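Local coordinates for insecticidal crystal protein Cry35Ab1 (Bacillus thuringiensis, PDB 4JP0) that is one component, with Cry34Ab1, of a binary insecticidal toxin active on western corn rootworm, probably targeting the larval midgut epithelium, at residues V7-H13 against Q134-V140; Q144-K148 against G177-V181. The contacts are given in a common frame with arbitrary orientation. Residues are numbered along the deposited sequence.

Contact 1 of 2, residues V7-H13 against Q134-V140; sequences VYEISNH and QWNLTSV
Two extended strands, 7-12 and 135-140, run antiparallel at 149° between their directions; Tyr-8/Ser-139, Ile-10/Leu-137 and Asn-12/Trp-135 are the non-hydrogen-bonded pairs, with Glu-9/Thr-138 and Ser-11/Asn-136 the hydrogen-bonded pairs between them. Val-7 O accepts from Val-140 N (2.9 Å). Tyr-8, chi1 m, takes Leu-137 CD2 over one face of its ring, 4.1 Å from the centroid (CH-pi), and Tyr-8 OH hydrogen-bonds to the backbone O of Asp-3. Glu-9 N donates to Thr-138 O (2.8 Å) and Thr-138 N to Glu-9 O (2.9 Å). Ile-10 CG1 packs 4.0 Å from Leu-137 CG. Ser-11 N donates to Asn-136 O (3.0 Å) and Asn-136 N to Ser-11 O (2.8 Å), and one water joins Ser-11 OG, Glu-9 O and Thr-138 OG1. Asn-12, chi1 t, sets CB 4.1 Å from the centroid of the six-membered Trp-135 ring, off-centre. His-13 N closes the ladder on Gln-134 O (2.8 Å). Pairing the first and last strands of the domain in this way is how a ricin-B-type beta-trefoil closes.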
ATOM      1  N   VAL A   7       2.654  23.208  -1.086  1.00 13.53           N
ATOM      2  CA  VAL A   7       1.597  23.871  -0.353  1.00 14.20           C
ATOM      3  C   VAL A   7       1.128  24.996  -1.293  1.00 15.07           C
ATOM      4  O   VAL A   7       1.938  25.794  -1.767  1.00 14.31           O
ATOM      5  CB  VAL A   7       2.141  24.520   0.976  1.00 14.69           C
ATOM      6  CG1 VAL A   7       1.023  25.248   1.696  1.00 13.89           C
ATOM      7  CG2 VAL A   7       2.759  23.434   1.889  1.00 16.62           C
ATOM      8  N   TYR A   8      -0.167  25.048  -1.569  1.00 12.81           N
ATOM      9  CA  TYR A   8      -0.706  25.989  -2.524  1.00 14.30           C
ATOM     10  C   TYR A   8      -1.645  26.976  -1.883  1.00 14.22           C
ATOM     11  O   TYR A   8      -2.307  26.650  -0.926  1.00 15.60           O
ATOM     12  CB  TYR A   8      -1.559  25.214  -3.535  1.00 14.12           C
ATOM     13  CG  TYR A   8      -0.802  24.379  -4.523  1.00 15.45           C
ATOM     14  CD1 TYR A   8      -0.739  22.990  -4.386  1.00 15.06           C
ATOM     15  CD2 TYR A   8      -0.177  24.964  -5.618  1.00 14.83           C
ATOM     16  CE1 TYR A   8      -0.058  22.223  -5.332  1.00 15.27           C
ATOM     17  CE2 TYR A   8       0.516  24.188  -6.555  1.00 16.58           C
ATOM     18  CZ  TYR A   8       0.546  22.832  -6.413  1.00 14.82           C
ATOM     19  OH  TYR A   8       1.185  22.058  -7.337  1.00 13.42           O
ATOM     20  N   GLU A   9      -1.737  28.166  -2.451  1.00 14.53           N
ATOM     21  CA  GLU A   9      -2.817  29.092  -2.106  1.00 14.85           C
ATOM     22  C   GLU A   9      -3.710  29.064  -3.326  1.00 15.08           C
ATOM     23  O   GLU A   9      -3.219  28.944  -4.448  1.00 15.82           O
ATOM     24  CB  GLU A   9      -2.265  30.518  -1.877  1.00 15.19           C
ATOM     25  CG  GLU A   9      -1.528  30.592  -0.551  1.00 16.72           C
ATOM     26  CD  GLU A   9      -0.937  31.951  -0.270  1.00 22.49           C
ATOM     27  OE1 GLU A   9      -0.865  32.800  -1.192  1.00 25.51           O
ATOM     28  OE2 GLU A   9      -0.540  32.156   0.882  1.00 25.51           O
ATOM     29  N   ILE A  10      -5.007  29.150  -3.139  1.00 13.45           N
ATOM     30  CA  ILE A  10      -5.955  29.064  -4.277  1.00 12.86           C
ATOM     31  C   ILE A  10      -6.757  30.360  -4.348  1.00 13.43           C
ATOM     32  O   ILE A  10      -7.411  30.743  -3.392  1.00 12.91           O
ATOM     33  CB  ILE A  10      -6.901  27.855  -4.105  1.00 12.95           C
ATOM     34  CG1 ILE A  10      -6.108  26.555  -4.111  1.00 13.84           C
ATOM     35  CG2 ILE A  10      -7.948  27.792  -5.195  1.00 13.07           C
ATOM     36  CD1 ILE A  10      -6.998  25.333  -3.739  1.00 15.14           C
ATOM     37  N   SER A  11      -6.655  31.067  -5.466  1.00 13.78           N
ATOM     38  CA  SER A  11      -7.319  32.366  -5.588  1.00 13.73           C
ATOM     39  C   SER A  11      -8.199  32.444  -6.825  1.00 13.77           C
ATOM     40  O   SER A  11      -7.949  31.768  -7.823  1.00 14.46           O
ATOM     41  CB  SER A  11      -6.289  33.520  -5.605  1.00 14.83           C
ATOM     42  OG  SER A  11      -5.362  33.380  -6.657  1.00 14.66           O
ATOM     43  N   ASN A  12      -9.210  33.304  -6.769  1.00 12.65           N
ATOM     44  CA  ASN A  12     -10.142  33.392  -7.861  1.00 13.16           C
ATOM     45  C   ASN A  12      -9.693  34.344  -8.987  1.00 14.18           C
ATOM     46  O   ASN A  12      -9.199  35.460  -8.740  1.00 12.74           O
ATOM     47  CB  ASN A  12     -11.487  33.853  -7.345  1.00 13.52           C
ATOM     48  CG  ASN A  12     -12.561  33.804  -8.421  1.00 13.51           C
ATOM     49  OD1 ASN A  12     -12.939  34.826  -8.972  1.00 13.32           O
ATOM     50  ND2 ASN A  12     -13.041  32.602  -8.727  1.00 13.72           N
ATOM     51  N   HIS A  13      -9.859  33.891 -10.220  1.00 12.99           N
ATOM     52  CA  HIS A  13      -9.467  34.714 -11.372  1.00 14.32           C
ATOM     53  C   HIS A  13     -10.239  36.027 -11.440  1.00 14.28           C
ATOM     54  O   HIS A  13      -9.643  37.069 -11.681  1.00 14.59           O
ATOM     55  CB  HIS A  13      -9.682  33.917 -12.662  1.00 13.88           C
ATOM     56  CG  HIS A  13      -9.473  34.701 -13.931  1.00 16.42           C
ATOM     57  ND1 HIS A  13      -8.224  35.001 -14.427  1.00 17.36           N
ATOM     58  CD2 HIS A  13     -10.352  35.137 -14.856  1.00 19.39           C
ATOM     59  CE1 HIS A  13      -8.340  35.619 -15.587  1.00 21.05           C
ATOM     60  NE2 HIS A  13      -9.624  35.735 -15.861  1.00 21.14           N
ATOM     61  N   GLN A 134     -12.924  30.342 -12.649  1.00 14.60           N
ATOM     62  CA  GLN A 134     -11.517  30.098 -12.951  1.00 14.93           C
ATOM     63  C   GLN A 134     -10.657  30.411 -11.703  1.00 14.06           C
ATOM     64  O   GLN A 134     -10.886  31.408 -11.019  1.00 12.60           O
ATOM     65  CB  GLN A 134     -11.022  30.941 -14.123  1.00 15.85           C
ATOM     66  CG  GLN A 134     -11.963  31.040 -15.343  1.00 21.39           C
ATOM     67  CD  GLN A 134     -12.301  29.690 -15.908  1.00 25.50           C
ATOM     68  OE1 GLN A 134     -11.402  28.893 -16.166  1.00 23.84           O
ATOM     69  NE2 GLN A 134     -13.603  29.429 -16.128  1.00 27.34           N
ATOM     70  N   TRP A 135      -9.635  29.592 -11.473  1.00 12.91           N
ATOM     71  CA  TRP A 135      -8.851  29.625 -10.241  1.00 13.22           C
ATOM     72  C   TRP A 135      -7.365  29.500 -10.525  1.00 14.26           C
ATOM     73  O   TRP A 135      -6.952  28.795 -11.448  1.00 13.97           O
ATOM     74  CB  TRP A 135      -9.283  28.448  -9.329  1.00 12.70           C
ATOM     75  CG  TRP A 135     -10.750  28.505  -9.008  1.00 12.72           C
ATOM     76  CD1 TRP A 135     -11.761  28.019  -9.747  1.00 15.31           C
ATOM     77  CD2 TRP A 135     -11.351  29.245  -7.942  1.00 12.91           C
ATOM     78  NE1 TRP A 135     -12.976  28.353  -9.195  1.00 11.45           N
ATOM     79  CE2 TRP A 135     -12.755  29.110  -8.077  1.00 13.24           C
ATOM     80  CE3 TRP A 135     -10.843  29.941  -6.840  1.00 11.29           C
ATOM     81  CZ2 TRP A 135     -13.661  29.672  -7.173  1.00 13.88           C
ATOM     82  CZ3 TRP A 135     -11.740  30.496  -5.920  1.00 11.13           C
ATOM     83  CH2 TRP A 135     -13.146  30.360  -6.096  1.00 12.77           C
ATOM     84  N   ASN A 136      -6.571  30.168  -9.686  1.00 14.79           N
ATOM     85  CA  ASN A 136      -5.137  30.138  -9.792  1.00 15.15           C
ATOM     86  C   ASN A 136      -4.554  29.435  -8.602  1.00 16.45           C
ATOM     87  O   ASN A 136      -5.043  29.615  -7.503  1.00 12.77           O
ATOM     88  CB  ASN A 136      -4.620  31.566  -9.820  1.00 15.39           C
ATOM     89  CG  ASN A 136      -5.078  32.305 -11.076  1.00 18.49           C
ATOM     90  OD1 ASN A 136      -4.985  31.774 -12.199  1.00 19.46           O
ATOM     91  ND2 ASN A 136      -5.607  33.498 -10.894  1.00 19.54           N
ATOM     92  N   LEU A 137      -3.488  28.657  -8.845  1.00 17.22           N
ATOM     93  CA  LEU A 137      -2.780  27.960  -7.777  1.00 19.22           C
ATOM     94  C   LEU A 137      -1.401  28.551  -7.641  1.00 19.98           C
ATOM     95  O   LEU A 137      -0.622  28.598  -8.636  1.00 23.01           O
ATOM     96  CB  LEU A 137      -2.733  26.446  -8.028  1.00 20.68           C
ATOM     97  CG  LEU A 137      -3.926  25.680  -7.403  1.00 22.00           C
ATOM     98  CD1 LEU A 137      -5.229  25.978  -8.080  1.00 25.06           C
ATOM     99  CD2 LEU A 137      -3.659  24.160  -7.431  1.00 26.96           C
ATOM    100  N   THR A 138      -1.086  29.026  -6.443  1.00 17.30           N
ATOM    101  CA  THR A 138       0.201  29.640  -6.199  1.00 18.88           C
ATOM    102  C   THR A 138       0.983  28.770  -5.226  1.00 17.88           C
ATOM    103  O   THR A 138       0.508  28.518  -4.135  1.00 17.56           O
ATOM    104  CB  THR A 138      -0.045  31.013  -5.549  1.00 19.48           C
ATOM    105  OG1 THR A 138      -0.842  31.824  -6.434  1.00 20.61           O
ATOM    106  CG2 THR A 138       1.276  31.784  -5.356  1.00 23.60           C
ATOM    107  N   SER A 139       2.159  28.305  -5.619  1.00 17.65           N
ATOM    108  CA  SER A 139       3.003  27.497  -4.720  1.00 17.75           C
ATOM    109  C   SER A 139       3.747  28.340  -3.690  1.00 17.41           C
ATOM    110  O   SER A 139       4.489  29.253  -4.062  1.00 17.76           O
ATOM    111  CB  SER A 139       4.025  26.710  -5.526  1.00 19.18           C
ATOM    112  OG  SER A 139       4.800  25.912  -4.615  1.00 21.78           O
ATOM    113  N   VAL A 140       3.560  28.057  -2.403  1.00 15.65           N
ATOM    114  CA  VAL A 140       4.253  28.835  -1.377  1.00 16.04           C
ATOM    115  C   VAL A 140       5.283  28.010  -0.673  1.00 15.79           C
ATOM    116  O   VAL A 140       6.085  28.568   0.079  1.00 15.33           O
ATOM    117  CB  VAL A 140       3.259  29.482  -0.319  1.00 17.32           C
ATOM    118  CG1 VAL A 140       2.370  30.481  -0.999  1.00 18.92           C
ATOM    119  CG2 VAL A 140       2.422  28.405   0.373  1.00 15.67           C
TER
HETATM  120  O   HOH W   1      -3.227  31.660  -5.959  1.00 16.67           O
HETATM  121  O   HOH W   2      -5.029  35.343  -8.448  1.00 32.30           O
HETATM  122  O   HOH W   3      -5.860  35.085 -13.384  1.00 20.75           O

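Contact 2 of 2, residues Q144-K148 against G177-V181; sequences QLPQK and GWTLV
Here a linker without regular secondary structure lies along strand 174-182, an edge strand of the four-stranded antiparallel sheet in the Toxin_10 region. The loop is extended, with phi/psi of -59/140 at Pro-146 and -68/128 at Lys-148, and runs 165° from the strand's direction; Lys-148 CA falls 7.1 Å from Trp-178 CA and Pro-146 CA 8.4 Å from Leu-180 CA. Trp-178 and Leu-180 point at the loop, while Thr-179 between them points away. Apolar contacts come first: Leu-145 CD1 meets Leu-180 CD1 at 4.0 Å, Pro-146 CB meets Trp-178 CZ2 at 4.2 Å, and Ile-204 of the next strand backs Pro-146, Trp-178 and Leu-180. The indole, chi1 t and chi2 107°, takes a CH-pi contact over its face, Lys-148 CA standing 3.6 Å from the centroid of the six-membered ring. Polar contacts are sparse: Lys-148, chi1 to chi3 all t, brings NZ to 3.4 Å from Trp-178 O (weak hydrogen bond), and a water accepts from Trp-178 N (3.2 Å) and, weakly, from Lys-148 NZ (3.2 Å).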
ATOM      1  N   GLN A 144      10.580  18.362  -0.554  1.00 19.27           N
ATOM      2  CA  GLN A 144      11.298  17.336  -1.312  1.00 19.97           C
ATOM      3  C   GLN A 144      10.872  15.961  -0.782  1.00 21.13           C
ATOM      4  O   GLN A 144      10.800  15.728   0.437  1.00 21.82           O
ATOM      5  CB  GLN A 144      12.823  17.539  -1.184  1.00 21.19           C
ATOM      6  CG  GLN A 144      13.378  18.916  -1.688  1.00 23.14           C
ATOM      7  CD  GLN A 144      13.171  19.157  -3.194  1.00 26.96           C
ATOM      8  OE1 GLN A 144      13.103  18.205  -3.978  1.00 26.94           O
ATOM      9  NE2 GLN A 144      13.092  20.433  -3.599  1.00 23.43           N
ATOM     10  N   LEU A 145      10.569  15.053  -1.697  1.00 20.56           N
ATOM     11  CA  LEU A 145      10.045  13.744  -1.301  1.00 20.65           C
ATOM     12  C   LEU A 145      11.116  12.671  -1.264  1.00 20.13           C
ATOM     13  O   LEU A 145      12.136  12.810  -1.899  1.00 18.05           O
ATOM     14  CB  LEU A 145       8.929  13.339  -2.244  1.00 20.76           C
ATOM     15  CG  LEU A 145       7.701  14.255  -2.187  1.00 23.99           C
ATOM     16  CD1 LEU A 145       6.517  13.517  -2.750  1.00 25.50           C
ATOM     17  CD2 LEU A 145       7.399  14.686  -0.752  1.00 25.45           C
ATOM     18  N   PRO A 146      10.885  11.613  -0.496  1.00 21.52           N
ATOM     19  CA  PRO A 146      11.825  10.486  -0.442  1.00 21.20           C
ATOM     20  C   PRO A 146      11.970   9.932  -1.855  1.00 21.53           C
ATOM     21  O   PRO A 146      10.990   9.857  -2.573  1.00 19.60           O
ATOM     22  CB  PRO A 146      11.118   9.465   0.472  1.00 21.36           C
ATOM     23  CG  PRO A 146      10.070  10.212   1.205  1.00 23.02           C
ATOM     24  CD  PRO A 146       9.695  11.413   0.357  1.00 21.73           C
ATOM     25  N   GLN A 147      13.189   9.566  -2.214  1.00 22.38           N
ATOM     26  CA  GLN A 147      13.607   9.052  -3.505  1.00 23.96           C
ATOM     27  C   GLN A 147      13.365   7.533  -3.527  1.00 22.70           C
ATOM     28  O   GLN A 147      13.694   6.864  -2.569  1.00 21.98           O
ATOM     29  CB  GLN A 147      15.121   9.328  -3.599  1.00 26.09           C
ATOM     30  CG  GLN A 147      15.835   8.800  -4.833  1.00 30.54           C
ATOM     31  CD  GLN A 147      17.381   8.753  -4.681  1.00 39.44           C
ATOM     32  OE1 GLN A 147      17.972   9.442  -3.825  1.00 42.38           O
ATOM     33  NE2 GLN A 147      18.025   7.953  -5.527  1.00 40.66           N
ATOM     34  N   LYS A 148      12.719   7.015  -4.571  1.00 20.91           N
ATOM     35  CA  LYS A 148      12.480   5.585  -4.677  1.00 20.12           C
ATOM     36  C   LYS A 148      13.801   4.828  -4.903  1.00 18.67           C
ATOM     37  O   LYS A 148      14.582   5.162  -5.786  1.00 18.36           O
ATOM     38  CB  LYS A 148      11.505   5.340  -5.833  1.00 21.36           C
ATOM     39  CG  LYS A 148      11.113   3.892  -6.077  1.00 23.72           C
ATOM     40  CD  LYS A 148      10.023   3.881  -7.156  1.00 30.65           C
ATOM     41  CE  LYS A 148       9.345   2.544  -7.292  1.00 34.43           C
ATOM     42  NZ  LYS A 148       7.882   2.718  -7.657  1.00 38.38           N
ATOM     43  N   GLY A 177       8.457  -3.869  -3.934  1.00 15.79           N
ATOM     44  CA  GLY A 177       7.536  -2.762  -4.235  1.00 15.74           C
ATOM     45  C   GLY A 177       7.701  -1.645  -3.213  1.00 15.87           C
ATOM     46  O   GLY A 177       8.042  -1.918  -2.063  1.00 14.69           O
ATOM     47  N   TRP A 178       7.447  -0.400  -3.626  1.00 15.40           N
ATOM     48  CA  TRP A 178       7.660   0.760  -2.774  1.00 15.50           C
ATOM     49  C   TRP A 178       6.740   1.841  -3.315  1.00 16.32           C
ATOM     50  O   TRP A 178       6.644   2.034  -4.533  1.00 15.38           O
ATOM     51  CB  TRP A 178       9.131   1.173  -2.913  1.00 17.06           C
ATOM     52  CG  TRP A 178       9.711   2.292  -2.122  1.00 16.40           C
ATOM     53  CD1 TRP A 178      10.578   2.179  -1.077  1.00 17.19           C
ATOM     54  CD2 TRP A 178       9.608   3.707  -2.402  1.00 16.95           C
ATOM     55  NE1 TRP A 178      10.982   3.426  -0.650  1.00 18.25           N
ATOM     56  CE2 TRP A 178      10.398   4.382  -1.437  1.00 17.40           C
ATOM     57  CE3 TRP A 178       8.892   4.465  -3.338  1.00 17.55           C
ATOM     58  CZ2 TRP A 178      10.528   5.769  -1.407  1.00 18.75           C
ATOM     59  CZ3 TRP A 178       9.016   5.852  -3.316  1.00 19.07           C
ATOM     60  CH2 TRP A 178       9.813   6.492  -2.353  1.00 17.46           C
ATOM     61  N   THR A 179       6.038   2.532  -2.438  1.00 15.20           N
ATOM     62  CA  THR A 179       5.108   3.548  -2.936  1.00 15.95           C
ATOM     63  C   THR A 179       4.847   4.567  -1.837  1.00 15.60           C
ATOM     64  O   THR A 179       5.047   4.279  -0.679  1.00 13.95           O
ATOM     65  CB  THR A 179       3.825   2.879  -3.454  1.00 16.50           C
ATOM     66  OG1 THR A 179       3.005   3.821  -4.170  1.00 19.50           O
ATOM     67  CG2 THR A 179       2.956   2.369  -2.299  1.00 18.66           C
ATOM     68  N   LEU A 180       4.459   5.774  -2.228  1.00 15.33           N
ATOM     69  CA  LEU A 180       4.260   6.861  -1.265  1.00 15.13           C
ATOM     70  C   LEU A 180       2.777   7.007  -0.942  1.00 16.38           C
ATOM     71  O   LEU A 180       1.927   7.069  -1.859  1.00 16.70           O
ATOM     72  CB  LEU A 180       4.754   8.163  -1.862  1.00 15.64           C
ATOM     73  CG  LEU A 180       6.269   8.212  -2.040  1.00 14.40           C
ATOM     74  CD1 LEU A 180       6.703   9.563  -2.600  1.00 17.73           C
ATOM     75  CD2 LEU A 180       6.928   7.970  -0.715  1.00 18.47           C
ATOM     76  N   VAL A 181       2.462   7.063   0.345  1.00 14.96           N
ATOM     77  CA  VAL A 181       1.063   7.141   0.751  1.00 14.25           C
ATOM     78  C   VAL A 181       0.766   8.449   1.447  1.00 14.59           C
ATOM     79  O   VAL A 181       1.401   8.789   2.423  1.00 13.29           O
ATOM     80  CB  VAL A 181       0.693   5.953   1.690  1.00 15.81           C
ATOM     81  CG1 VAL A 181      -0.778   6.047   2.208  1.00 15.66           C
ATOM     82  CG2 VAL A 181       0.950   4.641   0.955  1.00 14.09           C
TER
HETATM   83  O   HOH W   4       7.403  -0.338  -6.802  1.00 21.58           O

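In the fold
The chain leaves contact 1 and enters contact 2 almost at once: residues 134-140 belong to the trefoil's last strand, which runs on to 142, and residues 144-148 follow as the linker into the elongated remainder of the toxin. The two contact centres are about 26 Å apart, and beyond this adjoining sequence they do not touch. Contact 1 lies in the lectin-like domain, its centre about 30 Å from the centre of the chain; contact 2, where the linker meets the first strand of the next sheet, has its centre about 11 Å from that point. Leu-145 also touches Asn-5, just ahead of strand 6-12, so the linker meets the trefoil's start while packing on the following domain.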